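Cysteine synthase (Fusobacterium nucleatum subsp. nucleatum strain ATCC 25586, PDB 5B55) is a pyridoxal 5'-phosphate-dependent, hydrogen sulfide-producing enzyme that probably cleaves or builds L-cysteine through an alpha-aminoacrylate intermediate like the one bound here. Local coordinates at residues 73-78 with 147-152; 48-53 with 79-84. The protein carries 1 engineered substitution. All coordinates share one frame; numbering follows the deposited sequence. Where two conformers were deposited one is given.

Interaction 1: residues 73-78 with 147-152. With 0JO (2-{[(E)-{3-hydroxy-2-methyl-5-[(phosphonooxy)methyl]pyridin-4-yl}methylidene]amino}prop-2-enoic acid), chain D.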
loop_
_atom_site.group_PDB
_atom_site.type_symbol
_atom_site.label_atom_id
_atom_site.label_comp_id
_atom_site.label_asym_id
_atom_site.label_seq_id
_atom_site.Cartn_x
_atom_site.Cartn_y
_atom_site.Cartn_z
ATOM N N ILE A 73 -15.668 -18.466 2.847
ATOM C CA ILE A 73 -16.080 -17.090 3.169
ATOM C C ILE A 73 -16.592 -16.485 1.861
ATOM O O ILE A 73 -15.874 -16.496 0.826
ATOM C CB ILE A 73 -14.901 -16.256 3.665
ATOM C CG1 ILE A 73 -14.486 -16.752 5.027
ATOM C CG2 ILE A 73 -15.324 -14.767 3.786
ATOM C CD1 ILE A 73 -13.046 -16.411 5.347
ATOM N N VAL A 74 -17.833 -16.043 1.878
ATOM C CA VAL A 74 -18.512 -15.571 0.686
ATOM C C VAL A 74 -19.116 -14.156 0.924
ATOM O O VAL A 74 -19.858 -13.936 1.866
ATOM C CB VAL A 74 -19.627 -16.572 0.263
ATOM C CG1 VAL A 74 -20.311 -16.127 -1.009
ATOM C CG2 VAL A 74 -19.049 -18.002 0.039
ATOM N N GLU A 75 -18.822 -13.245 0.008
ATOM C CA GLU A 75 -19.121 -11.843 0.227
ATOM C C GLU A 75 -19.395 -11.133 -1.078
ATOM O O GLU A 75 -18.910 -11.525 -2.146
ATOM C CB GLU A 75 -17.996 -11.150 1.068
ATOM C CG GLU A 75 -18.268 -9.717 1.544
ATOM C CD GLU A 75 -19.561 -9.517 2.285
ATOM O OE1 GLU A 75 -20.679 -9.672 1.710
ATOM O OE2 GLU A 75 -19.529 -9.105 3.465
ATOM N N ALA A 76 -20.201 -10.076 -0.987
ATOM C CA ALA A 76 -20.418 -9.214 -2.130
ATOM C C ALA A 76 -19.750 -7.871 -1.840
ATOM O O ALA A 76 -19.774 -7.402 -0.693
ATOM C CB ALA A 76 -21.899 -9.057 -2.378
ATOM N N THR A 77 -19.105 -7.297 -2.854
ATOM C CA THR A 77 -18.194 -6.196 -2.604
ATOM C C THR A 77 -18.174 -5.216 -3.762
ATOM O O THR A 77 -18.544 -5.564 -4.877
ATOM C CB THR A 77 -16.774 -6.759 -2.382
ATOM O OG1 THR A 77 -15.914 -5.721 -1.896
ATOM C CG2 THR A 77 -16.192 -7.287 -3.684
ATOM N N SER A 78 -17.840 -3.960 -3.450
ATOM C CA SER A 78 -17.424 -3.001 -4.449
ATOM C C SER A 78 -15.917 -3.098 -4.757
ATOM O O SER A 78 -15.439 -2.351 -5.586
ATOM C CB SER A 78 -17.794 -1.577 -3.969
ATOM O OG SER A 78 -17.021 -1.267 -2.832
ATOM N N TYR A 147 -19.562 -19.228 5.530
ATOM C CA TYR A 147 -19.544 -18.042 6.429
ATOM C C TYR A 147 -19.831 -16.769 5.591
ATOM O O TYR A 147 -19.164 -16.516 4.578
ATOM C CB TYR A 147 -18.237 -17.873 7.212
ATOM C CG TYR A 147 -18.333 -16.666 8.125
ATOM C CD1 TYR A 147 -19.189 -16.681 9.216
ATOM C CD2 TYR A 147 -17.684 -15.455 7.793
ATOM C CE1 TYR A 147 -19.377 -15.540 9.975
ATOM C CE2 TYR A 147 -17.845 -14.312 8.557
ATOM C CZ TYR A 147 -18.678 -14.355 9.637
ATOM O OH TYR A 147 -18.799 -13.247 10.397
ATOM N N LEU A 148 -20.875 -16.026 5.974
ATOM C CA LEU A 148 -21.274 -14.792 5.282
ATOM C C LEU A 148 -20.910 -13.630 6.171
ATOM O O LEU A 148 -21.604 -13.356 7.158
ATOM C CB LEU A 148 -22.793 -14.733 4.981
ATOM C CG LEU A 148 -23.354 -15.726 3.935
ATOM C CD1 LEU A 148 -24.879 -15.604 3.902
ATOM C CD2 LEU A 148 -22.743 -15.520 2.559
ATOM N N PRO A 149 -19.817 -12.923 5.840
ATOM C CA PRO A 149 -19.555 -11.721 6.666
ATOM C C PRO A 149 -20.669 -10.657 6.637
ATOM O O PRO A 149 -20.784 -9.886 7.585
ATOM C CB PRO A 149 -18.265 -11.132 6.045
ATOM C CG PRO A 149 -17.705 -12.188 5.165
ATOM C CD PRO A 149 -18.848 -13.090 4.772
ATOM N N SER A 150 -21.443 -10.604 5.554
ATOM C CA SER A 150 -22.634 -9.787 5.403
ATOM C C SER A 150 -22.357 -8.336 5.802
ATOM O O SER A 150 -22.964 -7.780 6.731
ATOM C CB SER A 150 -23.816 -10.421 6.164
ATOM O OG SER A 150 -23.339 -10.684 7.442
ATOM N N GLN A 151 -21.395 -7.758 5.112
ATOM C CA GLN A 151 -20.890 -6.436 5.476
ATOM C C GLN A 151 -21.915 -5.313 5.441
ATOM O O GLN A 151 -21.750 -4.328 6.163
ATOM C CB GLN A 151 -19.697 -6.087 4.603
ATOM C CG GLN A 151 -20.010 -5.861 3.143
ATOM C CD GLN A 151 -18.908 -5.189 2.361
ATOM O OE1 GLN A 151 -18.803 -5.366 1.150
ATOM N NE2 GLN A 151 -18.095 -4.384 3.030
ATOM N N PHE A 152 -22.980 -5.460 4.630
ATOM C CA PHE A 152 -23.976 -4.422 4.523
ATOM C C PHE A 152 -24.940 -4.431 5.706
ATOM O O PHE A 152 -25.676 -3.471 5.940
ATOM C CB PHE A 152 -24.713 -4.475 3.176
ATOM C CG PHE A 152 -23.812 -4.294 2.003
ATOM C CD1 PHE A 152 -23.514 -3.033 1.549
ATOM C CD2 PHE A 152 -23.306 -5.369 1.334
ATOM C CE1 PHE A 152 -22.647 -2.827 0.487
ATOM C CE2 PHE A 152 -22.490 -5.195 0.253
ATOM C CZ PHE A 152 -22.141 -3.904 -0.159
HETATM O O 0JO D . -17.131 -3.764 -0.625
HETATM C C 0JO D . -16.546 -2.792 -0.228
HETATM O OXT 0JO D . -15.336 -2.653 -0.331
HETATM C CA 0JO D . -17.315 -1.582 0.284
HETATM C CB 0JO D . -18.700 -1.504 0.264
HETATM N N 0JO D . -16.415 -0.419 0.342
HETATM C C4A 0JO D . -16.417 0.625 1.058
HETATM C C4 0JO D . -15.491 1.786 0.679
HETATM C C3 0JO D . -14.323 1.774 -0.095
HETATM O O3 0JO D . -13.826 0.603 -0.634
HETATM C C2 0JO D . -13.682 3.009 -0.351
HETATM C C2A 0JO D . -12.457 3.097 -1.230
HETATM N N1 0JO D . -14.137 4.150 0.176
HETATM C C6 0JO D . -15.211 4.168 0.942
HETATM C C5 0JO D . -15.908 2.992 1.215
HETATM C C5A 0JO D . -17.153 3.072 2.083
HETATM O OP4 0JO D . -16.836 2.626 3.347
HETATM P P 0JO D . -17.943 1.918 4.311
HETATM O OP3 0JO D . -19.085 2.776 4.198
HETATM O OP1 0JO D . -17.432 1.755 5.595
HETATM O OP2 0JO D . -18.267 0.644 3.606
HETATM O O HOH W 1 -21.626 -12.131 2.989
#
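The carboxylate of Glu75 takes over where strand pairing stops: its OE2 accepts Gln151 N at 2.8 Å, a slightly bent bond (150° at the hydrogen) that uses the syn lone pair. Turning Glu75 CG anti to the backbone N (chi1 -172°) and then bending the chain at chi2 carries the group across to Gln151. The second oxygen, Glu75 OE1, folds back through its anti lone pair to Ala76 N, 2.8 Å away, so both oxygens are gripped by backbone N-H groups. These donors would probably favour the charged form of this buried acid. A water joins the same network: it donates to Val74 O and, weakly, to Glu75 OE1, and accepts from Ser150 N.

The regular pairing amounts to a single bridge between Ile73 and Tyr147. Its bond, from Val74 N to Tyr147 O, measures 3.0 Å and is nearly straight at 165°. Beyond it apolar groups close the gap. Pro149 crosses Ile73 at about a right angle, its CG 3.8 Å from Ile73 CG2, while Leu148 CD2 comes to 4.0 Å from Val74 CB. Past the strand, Thr77 OG1 donates to atom O of the aminoacrylate carboxylate at 2.6 Å, and Ser78 N donates to the same oxygen at 2.9 Å. This matches the substrate-carboxylate loop of cysteine synthases, where a Thr-Ser-Gly-Asn turn follows a strand. Across from it, the Gln151 side chain also lines the pocket, and its CG lies over one face of the Phe152 ring, offset toward the rim.

Backbone bonds from Ile73 and Glu75 tie strand 73-76 to strand 96-101 in a parallel sheet. Helix 80-91 sets Phe85 against Ile73 and Pro149, while helix 128-133 packs Ile133 on Ala76 and Phe152.

Interaction 2: residues 48-53 with 79-84. With 0JO (2-{[(E)-{3-hydroxy-2-methyl-5-[(phosphonooxy)methyl]pyridin-4-yl}methylidene]amino}prop-2-enoic acid), chain D.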
loop_
_atom_site.group_PDB
_atom_site.type_symbol
_atom_site.label_atom_id
_atom_site.label_comp_id
_atom_site.label_asym_id
_atom_site.label_seq_id
_atom_site.Cartn_x
_atom_site.Cartn_y
_atom_site.Cartn_z
ATOM N N SER A 48 -6.129 -0.953 2.340
ATOM C CA SER A 48 -7.382 -0.246 2.586
ATOM C C SER A 48 -7.840 -0.433 4.029
ATOM O O SER A 48 -7.433 -1.374 4.722
ATOM C CB SER A 48 -8.455 -0.733 1.629
ATOM O OG SER A 48 -9.241 -1.779 2.143
ATOM N N ILE A 49 -8.691 0.494 4.438
ATOM C CA ILE A 49 -9.378 0.465 5.681
ATOM C C ILE A 49 -10.124 -0.836 5.927
ATOM O O ILE A 49 -10.360 -1.219 7.091
ATOM C CB ILE A 49 -10.306 1.676 5.792
ATOM C CG1 ILE A 49 -10.813 1.818 7.214
ATOM C CG2 ILE A 49 -11.492 1.570 4.816
ATOM C CD1 ILE A 49 -11.525 3.126 7.469
ATOM N N LYS A 50 -10.497 -1.524 4.843
ATOM C CA LYS A 50 -11.276 -2.756 4.940
ATOM C C LYS A 50 -10.486 -3.896 5.543
ATOM O O LYS A 50 -11.079 -4.822 6.086
ATOM C CB LYS A 50 -11.831 -3.173 3.592
ATOM C CG LYS A 50 -12.626 -2.105 2.904
ATOM C CD LYS A 50 -13.759 -1.604 3.764
ATOM C CE LYS A 50 -14.497 -0.579 3.054
ATOM N NZ LYS A 50 -13.824 0.712 3.368
ATOM N N ASP A 51 -9.154 -3.833 5.472
ATOM C CA ASP A 51 -8.395 -4.868 6.184
ATOM C C ASP A 51 -8.739 -4.951 7.675
ATOM O O ASP A 51 -8.713 -6.040 8.268
ATOM C CB ASP A 51 -6.914 -4.664 6.008
ATOM C CG ASP A 51 -6.478 -4.774 4.552
ATOM O OD1 ASP A 51 -6.972 -5.674 3.823
ATOM O OD2 ASP A 51 -5.625 -3.958 4.146
ATOM N N ARG A 52 -8.983 -3.787 8.303
ATOM C CA ARG A 52 -9.290 -3.738 9.726
ATOM C C ARG A 52 -10.577 -4.478 10.003
ATOM O O ARG A 52 -10.704 -5.175 11.045
ATOM C CB ARG A 52 -9.476 -2.309 10.219
ATOM C CG ARG A 52 -8.216 -1.435 10.159
ATOM C CD ARG A 52 -8.644 -0.023 10.418
ATOM N NE ARG A 52 -7.624 1.002 10.469
ATOM C CZ ARG A 52 -7.001 1.423 11.560
ATOM N NH1 ARG A 52 -7.159 0.795 12.731
ATOM N NH2 ARG A 52 -6.133 2.440 11.449
ATOM N N MET A 53 -11.549 -4.247 9.137
ATOM C CA MET A 53 -12.864 -4.797 9.257
ATOM C C MET A 53 -12.927 -6.303 8.989
ATOM O O MET A 53 -13.604 -7.068 9.723
ATOM C CB MET A 53 -13.798 -3.996 8.359
ATOM C CG MET A 53 -15.278 -4.272 8.580
ATOM S SD MET A 53 -15.956 -5.648 7.604
ATOM C CE MET A 53 -16.029 -4.869 6.011
ATOM N N GLY A 79 -15.161 -3.940 -4.046
ATOM C CA GLY A 79 -13.742 -4.149 -4.332
ATOM C C GLY A 79 -12.931 -4.395 -3.065
ATOM O O GLY A 79 -12.451 -5.509 -2.838
ATOM N N ASN A 80 -12.781 -3.397 -2.210
ATOM C CA ASN A 80 -11.791 -3.511 -1.108
ATOM C C ASN A 80 -12.059 -4.588 -0.080
ATOM O O ASN A 80 -11.136 -5.223 0.390
ATOM C CB ASN A 80 -11.679 -2.169 -0.410
ATOM C CG ASN A 80 -10.832 -1.184 -1.181
ATOM O OD1 ASN A 80 -11.182 0.017 -1.267
ATOM N ND2 ASN A 80 -9.698 -1.619 -1.633
ATOM N N THR A 81 -13.333 -4.726 0.320
ATOM C CA THR A 81 -13.746 -5.692 1.275
ATOM C C THR A 81 -13.533 -7.084 0.709
ATOM O O THR A 81 -13.041 -7.948 1.438
ATOM C CB THR A 81 -15.205 -5.504 1.711
ATOM O OG1 THR A 81 -15.318 -4.285 2.472
ATOM C CG2 THR A 81 -15.655 -6.664 2.635
ATOM N N GLY A 82 -13.798 -7.267 -0.589
ATOM C CA GLY A 82 -13.476 -8.529 -1.271
ATOM C C GLY A 82 -11.986 -8.853 -1.253
ATOM O O GLY A 82 -11.571 -9.975 -0.940
ATOM N N ILE A 83 -11.192 -7.839 -1.526
ATOM C CA ILE A 83 -9.750 -7.971 -1.486
ATOM C C ILE A 83 -9.337 -8.342 -0.078
ATOM O O ILE A 83 -8.532 -9.264 0.108
ATOM C CB ILE A 83 -9.061 -6.692 -1.941
ATOM C CG1 ILE A 83 -9.292 -6.459 -3.452
ATOM C CG2 ILE A 83 -7.586 -6.730 -1.699
ATOM C CD1 ILE A 83 -8.989 -5.022 -3.879
ATOM N N ALA A 84 -9.861 -7.613 0.910
ATOM C CA ALA A 84 -9.480 -7.811 2.317
ATOM C C ALA A 84 -9.813 -9.206 2.841
ATOM O O ALA A 84 -8.983 -9.841 3.502
ATOM C CB ALA A 84 -10.132 -6.756 3.189
HETATM O O 0JO D . -17.131 -3.764 -0.625
HETATM C C 0JO D . -16.546 -2.792 -0.228
HETATM O OXT 0JO D . -15.336 -2.653 -0.331
HETATM C CA 0JO D . -17.315 -1.582 0.284
HETATM C CB 0JO D . -18.700 -1.504 0.264
HETATM N N 0JO D . -16.415 -0.419 0.342
HETATM C C4A 0JO D . -16.417 0.625 1.058
HETATM C C4 0JO D . -15.491 1.786 0.679
HETATM C C3 0JO D . -14.323 1.774 -0.095
HETATM O O3 0JO D . -13.826 0.603 -0.634
HETATM C C2 0JO D . -13.682 3.009 -0.351
HETATM C C2A 0JO D . -12.457 3.097 -1.230
HETATM N N1 0JO D . -14.137 4.150 0.176
HETATM C C6 0JO D . -15.211 4.168 0.942
HETATM C C5 0JO D . -15.908 2.992 1.215
HETATM C C5A 0JO D . -17.153 3.072 2.083
HETATM O OP4 0JO D . -16.836 2.626 3.347
HETATM P P 0JO D . -17.943 1.918 4.311
HETATM O OP3 0JO D . -19.085 2.776 4.198
HETATM O OP1 0JO D . -17.432 1.755 5.595
HETATM O OP2 0JO D . -18.267 0.644 3.606
HETATM O O HOH W 2 -8.633 -3.919 0.641
HETATM O O HOH W 3 -7.058 -8.386 4.908
#
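In the conformer given, Lys50 CG meets Asn80 CB at 3.4 Å, and Lys50 CD lies equally close, 3.4 Å, to Thr81 OG1; the lysine crosses both side chains at about a right angle. One turn on in helix 80-91, Ala84 CB rests on Lys50 CB at 4.0 Å, and Asp51 OD1 approaches the same methyl. Met53, bent at chi2 and chi3, brings CE to 3.8 Å from Thr81 CG2.

Polar links between the segments run through water. One molecule is bound by Ser48 OG and Asn80 O, another donates to Asp51 OD1 and Ala84 O. Ser48 OG also accepts Lys50 N at 3.0 Å, a capping bond in the turn that leads into the helix, while Asp51 OD1 has a further partner in Thr46.

At the ligand, Thr81 N donates to the aminoacrylate carboxylate oxygen OXT at 3.0 Å, angle 163°. Asn80 belongs to the cofactor site, and the amino end of Lys50, which has two conformers, makes a weak hydrogen bond to the pyridoxal phosphate also modelled here. Lys50 beside the Gly-Asn-Thr turn, with Gly79 as N-cap of helix 80-91, is consistent with the Schiff-base lysine and substrate-carboxylate loop of fold-type II pyridoxal phosphate enzymes.

How the interactions relate
Both contacts are largely buried and meet at the aminoacrylate, yet they differ in chemistry. Interaction 1, whose centre lies about 15 Å from the centre of the chain, joins strand 73-76 to a loop that pairs with it through one bridge, using direct backbone and carboxylate hydrogen bonds; two of its loop residues are partly exposed. Interaction 2, centred about 8 Å from the chain centre, brings the N-terminal parts of two helices together by van der Waals contact and bridging waters. Segment 79-84 directly follows 73-78 in one strand-turn-helix unit, fastened by a probable hydrogen bond of 2.9 Å between Thr77 OG1 and Gly82 N. Thr77 and Ser78 hold ligand oxygen O, Thr81 N holds OXT.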